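PDB 3L7T: VOC domain-containing protein from Streptococcus mutans, which binds zinc and, as a member of the glyoxalase/bleomycin resistance/dioxygenase (VOC) superfamily, may act as a lactoylglutathione lyase, though its activity remains uncertain. Local coordinates for residues 9-14 / 122-127; 27-32 / 47-52. One frame throughout, in Å; residues are numbered along the deposited sequence.

Interaction 1: 9-14 / 122-127; sequences VALIVS and FFDPDG
Both carboxylate oxygens of D126 grip S14, one by the backbone and one by the side chain. This two-bond grip joins the two halves of the VOC fold: 9-14 runs out of strand 5-12 in the N-terminal sheet, while 122-127 leaves strand 118-123 of the other sheet through a type I beta turn, D124 to G127. The main-chain bond is nearly straight: S14 N gives its hydrogen to D126 OD2 at 2.9 Å and 166°, although it meets the oxygen from well above the carboxylate plane. The hydroxyl bond is tighter, S14 OG donating to D126 OD1 on its syn side at 2.6 Å. It can get there because OG is tucked between the backbone N and the carbonyl carbon (chi1 69°). A water adds to it, donating to both S14 OG and D126 OD2. V13 crosses the acid at about a right angle, its CB 3.5 Å from D126 OD2. D124, at the first position of the turn, accepts from D126 N with its OD1 in an Asx turn and so ties down the loop that carries D126. D124 is buried, and its OD2 also accepts from Y23 OH on helix 16-26, while C80 of the second subunit packs on S14 and D126. Deeper in, a second water donates to I12 O at 3.0 Å and to D124 OD2 at 2.8 Å.

Interaction 2: 27-32 / 47-52; sequences LGFEVI and LKCGDI
L47 fits its forked end into the bend of 27-32, CD1 against F29 CB at 3.8 Å and CD2 against V31 CA and CG2. The two segments are the open end of the beta hairpin 30-37/42-49 in the N-terminal VOC sheet, and their strand axes splay to 122°, well short of antiparallel. V31 and L47 form a non-hydrogen-bonded antiparallel pair on the face covered by helix 16-26, where V24 touches both side chains. On the other face E30 and K48 lie side by side, pointing the same way; the aliphatic part of the lysine carries that contact, its CD 3.8 Å from E30 OE1. I32 crosses K48 at about a right angle and lays its CD1 on the opposite backbone, 3.6 Å from K48 N. That same amide is spoken for by E30 O, at 2.9 Å and 166°. Beyond it the chains part, and a water takes over, accepting from E30 N and donating to K48 O. The F29 ring turns toward 47-52, CG anti to its carbonyl carbon (chi1 -73°), with K48 O and C49 SG at its edge. L3 of the second subunit packs on the same phenylalanine, and F87 of this chain meets its ring. A sulfur-aromatic contact finishes the row: C49 SG sits at the ring edge, 3.8 Å from F29 CE1.

Both interactions reach the N-terminal sheet, but at different places. Interaction 1 lies near the centre of the chain and bridges to the other sheet, whereas interaction 2 lies farther out, partly buried, and joins neighbours of one hairpin. Chemistry follows place: the long-range bridge depends on aspartates, a serine and waters, while the hairpin end is mostly apolar packing, with a single direct hydrogen bond between its segments and charged side chains on the face away from helix 16-26. That helix packs against both. They touch where F122 CE1 comes within 4.0 Å of L27 CD1 and where V9 packs on I52, and both touch the second subunit, the sheet continuing into it through V9 to I12.

Interaction 1: 9-14 / 122-127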
# COMPACT_ATOMS: atom_id res chain seq x y z
N VAL A 9 1.11 -4.26 -4.93
CA VAL A 9 0.57 -3.08 -4.27
C VAL A 9 0.39 -2.09 -5.41
O VAL A 9 1.27 -1.97 -6.26
CB VAL A 9 1.62 -2.47 -3.32
CG1 VAL A 9 0.96 -1.37 -2.47
CG2 VAL A 9 2.14 -3.56 -2.36
N ALA A 10 -0.77 -1.45 -5.44
CA ALA A 10 -1.10 -0.50 -6.51
C ALA A 10 -1.14 0.89 -5.94
O ALA A 10 -1.40 1.09 -4.75
CB ALA A 10 -2.44 -0.86 -7.10
N LEU A 11 -0.82 1.87 -6.78
CA LEU A 11 -0.88 3.25 -6.34
C LEU A 11 -1.26 4.09 -7.51
O LEU A 11 -1.12 3.67 -8.67
CB LEU A 11 0.45 3.69 -5.75
CG LEU A 11 1.70 3.68 -6.62
CD1 LEU A 11 1.93 5.09 -7.13
CD2 LEU A 11 2.91 3.24 -5.80
N ILE A 12 -1.76 5.28 -7.18
CA ILE A 12 -2.22 6.25 -8.17
C ILE A 12 -1.30 7.46 -8.17
O ILE A 12 -0.92 7.96 -7.12
CB ILE A 12 -3.67 6.68 -7.87
CG1 ILE A 12 -4.60 5.49 -8.16
CG2 ILE A 12 -4.08 7.94 -8.72
CD1 ILE A 12 -6.07 5.70 -7.88
N VAL A 13 -0.99 8.00 -9.35
CA VAL A 13 -0.11 9.16 -9.48
C VAL A 13 -0.85 10.20 -10.34
O VAL A 13 -1.82 9.85 -11.02
CB VAL A 13 1.25 8.81 -10.13
CG1 VAL A 13 2.02 7.75 -9.28
CG2 VAL A 13 1.08 8.34 -11.58
N SER A 14 -0.52 11.47 -10.15
CA SER A 14 -1.22 12.54 -10.86
C SER A 14 -0.63 12.73 -12.26
O SER A 14 -1.36 13.04 -13.21
CB SER A 14 -1.19 13.86 -10.04
OG SER A 14 0.14 14.40 -9.98
N PHE A 122 11.20 9.35 2.64
CA PHE A 122 11.24 10.28 1.51
C PHE A 122 9.85 10.24 0.88
O PHE A 122 8.97 9.57 1.41
CB PHE A 122 12.36 9.89 0.52
CG PHE A 122 12.20 8.53 -0.10
CD1 PHE A 122 11.92 8.42 -1.46
CD2 PHE A 122 12.49 7.36 0.63
CE1 PHE A 122 11.91 7.19 -2.07
CE2 PHE A 122 12.45 6.14 0.03
CZ PHE A 122 12.14 6.04 -1.33
N PHE A 123 9.64 10.96 -0.22
CA PHE A 123 8.28 11.10 -0.76
C PHE A 123 8.28 11.01 -2.28
O PHE A 123 9.23 11.41 -2.91
CB PHE A 123 7.66 12.42 -0.30
CG PHE A 123 7.59 12.55 1.19
CD1 PHE A 123 6.46 12.14 1.88
CD2 PHE A 123 8.70 12.97 1.90
CE1 PHE A 123 6.41 12.19 3.25
CE2 PHE A 123 8.68 12.99 3.29
CZ PHE A 123 7.53 12.62 3.97
N ASP A 124 7.20 10.48 -2.84
CA ASP A 124 7.05 10.44 -4.28
C ASP A 124 6.49 11.79 -4.72
O ASP A 124 6.21 12.65 -3.87
CB ASP A 124 6.24 9.20 -4.74
CG ASP A 124 4.75 9.44 -4.92
OD1 ASP A 124 4.16 10.43 -4.38
OD2 ASP A 124 4.12 8.54 -5.57
N PRO A 125 6.45 12.03 -6.04
CA PRO A 125 6.02 13.33 -6.54
C PRO A 125 4.64 13.77 -6.07
O PRO A 125 4.34 14.97 -6.11
CB PRO A 125 6.03 13.13 -8.07
CG PRO A 125 7.08 12.08 -8.29
CD PRO A 125 6.92 11.14 -7.12
N ASP A 126 3.80 12.83 -5.65
CA ASP A 126 2.44 13.12 -5.15
C ASP A 126 2.36 13.04 -3.62
O ASP A 126 1.26 13.05 -3.05
CB ASP A 126 1.42 12.21 -5.80
CG ASP A 126 1.25 12.52 -7.29
OD1 ASP A 126 0.92 13.68 -7.59
OD2 ASP A 126 1.60 11.68 -8.16
N GLY A 127 3.52 13.10 -2.98
CA GLY A 127 3.63 13.13 -1.52
C GLY A 127 3.38 11.79 -0.83
O GLY A 127 3.06 11.73 0.37
O HOH W 1 1.30 8.76 -5.26
O HOH W 2 2.75 12.66 -10.33

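Interaction 2: 27-32 / 47-52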
# COMPACT_ATOMS: atom_id res chain seq x y z
N LEU A 27 14.50 5.78 -8.87
CA LEU A 27 14.55 4.72 -7.87
C LEU A 27 15.05 3.42 -8.48
O LEU A 27 15.53 2.55 -7.77
CB LEU A 27 13.19 4.52 -7.21
CG LEU A 27 12.60 5.71 -6.45
CD1 LEU A 27 11.43 5.28 -5.58
CD2 LEU A 27 13.67 6.45 -5.65
N GLY A 28 15.07 3.37 -9.81
CA GLY A 28 15.66 2.23 -10.54
C GLY A 28 14.85 0.93 -10.57
O GLY A 28 15.40 -0.14 -10.85
N PHE A 29 13.54 1.00 -10.32
CA PHE A 29 12.72 -0.21 -10.46
C PHE A 29 12.68 -0.75 -11.90
O PHE A 29 12.47 -0.01 -12.85
CB PHE A 29 11.30 0.07 -9.99
CG PHE A 29 11.16 0.18 -8.50
CD1 PHE A 29 11.36 -0.91 -7.68
CD2 PHE A 29 10.84 1.39 -7.92
CE1 PHE A 29 11.30 -0.78 -6.31
CE2 PHE A 29 10.80 1.53 -6.53
CZ PHE A 29 11.00 0.43 -5.74
N GLU A 30 12.83 -2.06 -12.06
CA GLU A 30 12.66 -2.70 -13.37
C GLU A 30 11.20 -2.65 -13.85
O GLU A 30 10.31 -3.07 -13.14
CB GLU A 30 13.12 -4.16 -13.23
CG GLU A 30 13.22 -4.96 -14.52
CD GLU A 30 13.29 -6.47 -14.27
OE1 GLU A 30 13.85 -6.89 -13.24
OE2 GLU A 30 12.72 -7.23 -15.09
N VAL A 31 10.98 -2.26 -15.11
CA VAL A 31 9.66 -2.34 -15.72
C VAL A 31 9.35 -3.77 -16.17
O VAL A 31 10.10 -4.37 -16.96
CB VAL A 31 9.57 -1.40 -16.94
CG1 VAL A 31 8.24 -1.56 -17.62
CG2 VAL A 31 9.79 0.06 -16.50
N ILE A 32 8.25 -4.32 -15.67
CA ILE A 32 7.77 -5.60 -16.14
C ILE A 32 6.91 -5.45 -17.38
O ILE A 32 7.14 -6.16 -18.36
CB ILE A 32 6.99 -6.36 -15.05
CG1 ILE A 32 7.84 -6.55 -13.79
CG2 ILE A 32 6.49 -7.71 -15.59
CD1 ILE A 32 7.02 -6.89 -12.54
N LEU A 47 5.87 -2.69 -12.04
CA LEU A 47 7.29 -2.65 -11.67
C LEU A 47 7.68 -3.82 -10.79
O LEU A 47 6.92 -4.24 -9.93
CB LEU A 47 7.57 -1.35 -10.90
CG LEU A 47 7.22 -0.07 -11.67
CD1 LEU A 47 7.77 1.16 -10.94
CD2 LEU A 47 7.80 -0.08 -13.12
N LYS A 48 8.91 -4.30 -10.94
CA LYS A 48 9.35 -5.38 -10.08
C LYS A 48 10.00 -4.90 -8.80
O LYS A 48 10.96 -4.10 -8.85
CB LYS A 48 10.32 -6.28 -10.84
CG LYS A 48 10.75 -7.48 -10.03
CD LYS A 48 11.40 -8.57 -10.92
CE LYS A 48 11.51 -9.88 -10.15
NZ LYS A 48 12.56 -9.71 -9.09
N CYS A 49 9.59 -5.46 -7.67
CA CYS A 49 10.30 -5.21 -6.41
C CYS A 49 10.49 -6.52 -5.64
O CYS A 49 9.60 -6.95 -4.92
CB CYS A 49 9.56 -4.18 -5.54
SG CYS A 49 10.50 -3.75 -4.03
N GLY A 50 11.60 -7.22 -5.91
CA GLY A 50 11.74 -8.60 -5.46
C GLY A 50 10.53 -9.43 -5.88
O GLY A 50 10.16 -9.42 -7.06
N ASP A 51 9.87 -10.09 -4.94
CA ASP A 51 8.75 -10.97 -5.30
C ASP A 51 7.40 -10.30 -5.40
O ASP A 51 6.39 -10.96 -5.55
CB ASP A 51 8.62 -12.15 -4.33
CG ASP A 51 9.94 -12.83 -4.06
OD1 ASP A 51 10.67 -13.20 -5.02
OD2 ASP A 51 10.22 -13.04 -2.86
N ILE A 52 7.35 -8.98 -5.31
CA ILE A 52 6.07 -8.30 -5.28
C ILE A 52 6.11 -7.35 -6.47
O ILE A 52 7.15 -6.75 -6.74
CB ILE A 52 5.93 -7.52 -3.95
CG1 ILE A 52 5.63 -8.51 -2.82
CG2 ILE A 52 4.86 -6.42 -4.03
CD1 ILE A 52 5.78 -7.96 -1.42
O HOH W 3 13.33 -3.63 -9.84